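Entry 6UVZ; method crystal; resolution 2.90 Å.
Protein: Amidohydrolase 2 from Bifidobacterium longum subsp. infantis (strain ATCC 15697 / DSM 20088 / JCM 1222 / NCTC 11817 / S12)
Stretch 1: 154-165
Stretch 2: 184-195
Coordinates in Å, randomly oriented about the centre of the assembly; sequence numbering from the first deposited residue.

Stretch 1 154-165: VPEVTVIIDHLG
Stretch 2, residues 184-195: LPNSYIKVSGDN

At the apolar centre I161 pairs with I189, their CA atoms 4.4 Å apart and both side chains on the same sheet face as V159 and S187. I161 is m,m and I189 t,t, and I161 CB lies 3.9 Å from I189 CG1. Beyond them L164 (m,t) has its CA-to-CB bond sideways, but the end of its side chain comes nearer, so that L164 CD2 lies 4.0 Å from I189 CD1 and 4.0 Å from V191 CG2, the latter valine in rotamer t. On this same face V159 (p) pairs with S187 (p) at a CA-CA distance of 5.0 Å, and V159 CG1 is 3.9 Å from S187 CB.

On the other face I160 (chi1 m, chi2 91°) sits beside Y188 (chi1 m, chi2 -94°), with I160 CG1 4.1 Å from Y188 CB and the CA atoms 4.5 Å apart. I160 CG2 also packs on the aliphatic part of K190, 3.5 Å from its CE.

The backbone ladder between the two layers of side chains joins two neighbouring parallel strands of one chain, 159-161 and a second that begins at S187; their axes approach to 4.3 Å, their N-to-C directions differ by 27°, and the two stretches together bury 921 Å². It follows the parallel pattern, in which V159 and I161 each donate to a residue before their partner and accept from the one after it. V159 N donates to N186 O (3.2 Å), Y188 N to V159 O (2.8 Å), I161 N to Y188 O (2.5 Å, very short and nearly straight at 176°), and K190 N to I161 O (2.9 Å). Between these rungs, CA-H...O contacts bring I160 CA to 3.3 Å from Y188 O and I189 CA to 3.5 Å from I161 O. Strand residues 159-161 keep extended phi/psi values of -112/134, -117/115 and -78/115; Y188 and I189 have -141/152 and -134/138.

After D162 (-81/134) stretch 154-165 turns through positive phi at H163 (61/45), L164 (57/30) and G165 (77/2), and G165 N bonds to D162 O at 3.1 Å. L164 N still reaches K190 O at 2.9 Å, a weak bond at 130°. K190 (chi1 m, chi2 to chi4 t) leaves the backbone sideways, and its extended chain brings NZ into a long salt bridge with OD1 of D162 (m) at 3.8 Å.

The polar edge gathers around H163 (m, chi2 -6°). H163 ND1 donates a weak bond to S192 OG (p) at 3.0 Å, while G193 CA lies over one ring face, 3.8 Å from the ring centroid. At 140/174 a CB on G193 would jam against the carbonyl O of S192, which by itself calls for glycine; it would also lie 3.7 Å from H163 CB.

At the opposite end, a type I turn from V154 to V157 presents P155 O to N186 ND2 (2.8 Å, 155°), with N186 in rotamer m, and P155 CB meets P185 CD at 4.0 Å.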

# COMPACT_ATOMS: atom_id res chain seq x y z
N VAL A 154 12.16 10.09 -12.03
CA VAL A 154 11.26 11.00 -11.34
C VAL A 154 11.49 10.86 -9.83
O VAL A 154 10.68 10.21 -9.15
CB VAL A 154 9.80 10.74 -11.71
CG1 VAL A 154 8.91 11.88 -11.23
CG2 VAL A 154 9.65 10.54 -13.21
N PRO A 155 12.56 11.43 -9.28
CA PRO A 155 12.77 11.32 -7.83
C PRO A 155 11.83 12.19 -7.01
O PRO A 155 11.77 12.01 -5.78
CB PRO A 155 14.23 11.77 -7.65
CG PRO A 155 14.46 12.70 -8.80
CD PRO A 155 13.66 12.14 -9.95
N GLU A 156 11.10 13.11 -7.63
CA GLU A 156 10.22 14.01 -6.90
C GLU A 156 8.83 13.43 -6.65
O GLU A 156 8.05 14.05 -5.92
CB GLU A 156 10.08 15.35 -7.65
CG GLU A 156 9.45 15.25 -9.03
CD GLU A 156 10.45 14.90 -10.12
OE1 GLU A 156 11.60 14.57 -9.78
OE2 GLU A 156 10.08 14.96 -11.31
N VAL A 157 8.51 12.27 -7.22
CA VAL A 157 7.23 11.62 -6.96
C VAL A 157 7.39 10.66 -5.80
O VAL A 157 8.44 10.02 -5.63
CB VAL A 157 6.71 10.90 -8.23
CG1 VAL A 157 7.59 9.70 -8.58
CG2 VAL A 157 5.26 10.47 -8.05
N THR A 158 6.36 10.57 -4.96
CA THR A 158 6.36 9.66 -3.82
C THR A 158 5.83 8.31 -4.28
O THR A 158 4.67 8.19 -4.69
CB THR A 158 5.50 10.22 -2.68
OG1 THR A 158 6.06 11.45 -2.22
CG2 THR A 158 5.45 9.23 -1.53
N VAL A 159 6.69 7.29 -4.21
CA VAL A 159 6.34 5.93 -4.61
C VAL A 159 6.32 5.06 -3.36
O VAL A 159 7.22 5.14 -2.52
CB VAL A 159 7.33 5.38 -5.66
CG1 VAL A 159 8.77 5.62 -5.21
CG2 VAL A 159 7.07 3.90 -5.91
N ILE A 160 5.27 4.25 -3.23
CA ILE A 160 5.12 3.33 -2.11
C ILE A 160 5.14 1.92 -2.67
O ILE A 160 4.24 1.53 -3.43
CB ILE A 160 3.84 3.59 -1.31
CG1 ILE A 160 3.90 4.95 -0.61
CG2 ILE A 160 3.62 2.49 -0.30
CD1 ILE A 160 3.34 6.10 -1.42
N ILE A 161 6.15 1.14 -2.30
CA ILE A 161 6.29 -0.23 -2.78
C ILE A 161 5.34 -1.11 -1.97
O ILE A 161 5.50 -1.25 -0.75
CB ILE A 161 7.74 -0.73 -2.65
CG1 ILE A 161 8.73 0.35 -3.12
CG2 ILE A 161 7.94 -2.00 -3.45
CD1 ILE A 161 8.57 0.74 -4.57
N ASP A 162 4.35 -1.69 -2.64
CA ASP A 162 3.35 -2.50 -1.96
C ASP A 162 3.87 -3.90 -1.70
O ASP A 162 4.46 -4.53 -2.58
CB ASP A 162 2.06 -2.57 -2.78
CG ASP A 162 1.30 -1.27 -2.80
OD1 ASP A 162 1.77 -0.29 -2.18
OD2 ASP A 162 0.22 -1.22 -3.43
N HIS A 163 3.66 -4.39 -0.47
CA HIS A 163 3.84 -5.80 -0.13
C HIS A 163 5.28 -6.26 -0.35
O HIS A 163 5.52 -7.33 -0.91
CB HIS A 163 2.86 -6.68 -0.91
CG HIS A 163 1.42 -6.30 -0.72
ND1 HIS A 163 1.01 -5.35 0.19
CD2 HIS A 163 0.29 -6.76 -1.32
CE1 HIS A 163 -0.30 -5.23 0.14
NE2 HIS A 163 -0.76 -6.08 -0.76
N LEU A 164 6.23 -5.44 0.10
CA LEU A 164 7.66 -5.77 0.02
C LEU A 164 8.10 -6.04 -1.42
O LEU A 164 9.03 -6.82 -1.65
CB LEU A 164 8.01 -6.95 0.92
CG LEU A 164 7.79 -6.74 2.42
CD1 LEU A 164 7.83 -8.07 3.16
CD2 LEU A 164 8.84 -5.79 2.99
N GLY A 165 7.45 -5.40 -2.38
CA GLY A 165 7.79 -5.56 -3.78
C GLY A 165 7.32 -6.84 -4.43
O GLY A 165 7.60 -7.05 -5.62
N LEU A 184 16.31 6.28 -3.55
CA LEU A 184 15.46 7.40 -3.92
C LEU A 184 15.00 8.16 -2.68
O LEU A 184 14.80 7.56 -1.62
CB LEU A 184 14.25 6.91 -4.71
CG LEU A 184 14.56 6.15 -6.00
CD1 LEU A 184 13.28 5.67 -6.66
CD2 LEU A 184 15.37 7.01 -6.96
N PRO A 185 14.83 9.48 -2.78
CA PRO A 185 14.49 10.27 -1.59
C PRO A 185 13.06 10.12 -1.12
O PRO A 185 12.79 10.33 0.07
CB PRO A 185 14.78 11.71 -2.03
CG PRO A 185 14.59 11.68 -3.51
CD PRO A 185 15.04 10.33 -3.97
N ASN A 186 12.12 9.77 -2.00
CA ASN A 186 10.71 9.69 -1.64
C ASN A 186 10.13 8.30 -1.87
O ASN A 186 8.95 8.16 -2.19
CB ASN A 186 9.90 10.74 -2.40
CG ASN A 186 10.39 12.15 -2.14
OD1 ASN A 186 10.11 12.73 -1.09
ND2 ASN A 186 11.12 12.71 -3.10
N SER A 187 10.95 7.26 -1.71
CA SER A 187 10.48 5.89 -1.85
C SER A 187 10.11 5.32 -0.49
O SER A 187 10.74 5.64 0.52
CB SER A 187 11.56 5.02 -2.51
OG SER A 187 12.74 4.99 -1.73
N TYR A 188 9.08 4.49 -0.47
CA TYR A 188 8.62 3.83 0.74
C TYR A 188 8.21 2.41 0.41
O TYR A 188 7.81 2.11 -0.72
CB TYR A 188 7.44 4.58 1.38
CG TYR A 188 7.77 5.98 1.86
CD1 TYR A 188 8.14 6.21 3.18
CD2 TYR A 188 7.71 7.06 0.99
CE1 TYR A 188 8.45 7.48 3.62
CE2 TYR A 188 8.02 8.34 1.43
CZ TYR A 188 8.38 8.54 2.74
OH TYR A 188 8.69 9.81 3.18
N ILE A 189 8.32 1.52 1.39
CA ILE A 189 8.01 0.11 1.21
C ILE A 189 7.16 -0.37 2.38
O ILE A 189 7.40 0.00 3.53
CB ILE A 189 9.30 -0.73 1.07
CG1 ILE A 189 8.95 -2.20 0.79
CG2 ILE A 189 10.19 -0.59 2.30
CD1 ILE A 189 10.14 -3.03 0.37
N LYS A 190 6.15 -1.17 2.07
CA LYS A 190 5.23 -1.71 3.07
C LYS A 190 5.64 -3.13 3.43
O LYS A 190 6.07 -3.91 2.58
CB LYS A 190 3.80 -1.70 2.55
CG LYS A 190 3.22 -0.32 2.33
CD LYS A 190 1.84 -0.40 1.69
CE LYS A 190 1.17 0.95 1.70
NZ LYS A 190 -0.07 0.97 0.88
N VAL A 191 5.49 -3.47 4.71
CA VAL A 191 5.80 -4.81 5.21
C VAL A 191 4.46 -5.54 5.34
O VAL A 191 3.85 -5.56 6.41
CB VAL A 191 6.57 -4.77 6.52
CG1 VAL A 191 7.00 -6.18 6.92
CG2 VAL A 191 7.78 -3.87 6.39
N SER A 192 4.01 -6.13 4.24
CA SER A 192 2.76 -6.90 4.25
C SER A 192 2.78 -7.84 3.05
O SER A 192 3.85 -8.25 2.59
CB SER A 192 1.56 -5.93 4.27
OG SER A 192 1.58 -5.08 3.13
N GLY A 193 1.60 -8.18 2.55
CA GLY A 193 1.49 -9.05 1.39
C GLY A 193 0.37 -10.07 1.49
O GLY A 193 -0.29 -10.17 2.53
N ASP A 194 0.14 -10.82 0.42
CA ASP A 194 -0.87 -11.87 0.42
C ASP A 194 -0.40 -13.13 1.12
O ASP A 194 -1.13 -14.13 1.11
CB ASP A 194 -1.29 -12.20 -1.02
CG ASP A 194 -1.81 -10.99 -1.77
OD1 ASP A 194 -1.72 -9.87 -1.22
OD2 ASP A 194 -2.31 -11.16 -2.90
N ASN A 195 0.78 -13.12 1.72
CA ASN A 195 1.34 -14.24 2.44
C ASN A 195 2.01 -13.72 3.70
O ASN A 195 2.36 -12.54 3.78
CB ASN A 195 2.37 -15.01 1.59
CG ASN A 195 1.78 -15.50 0.28
OD1 ASN A 195 1.21 -16.58 0.21
ND2 ASN A 195 1.93 -14.70 -0.77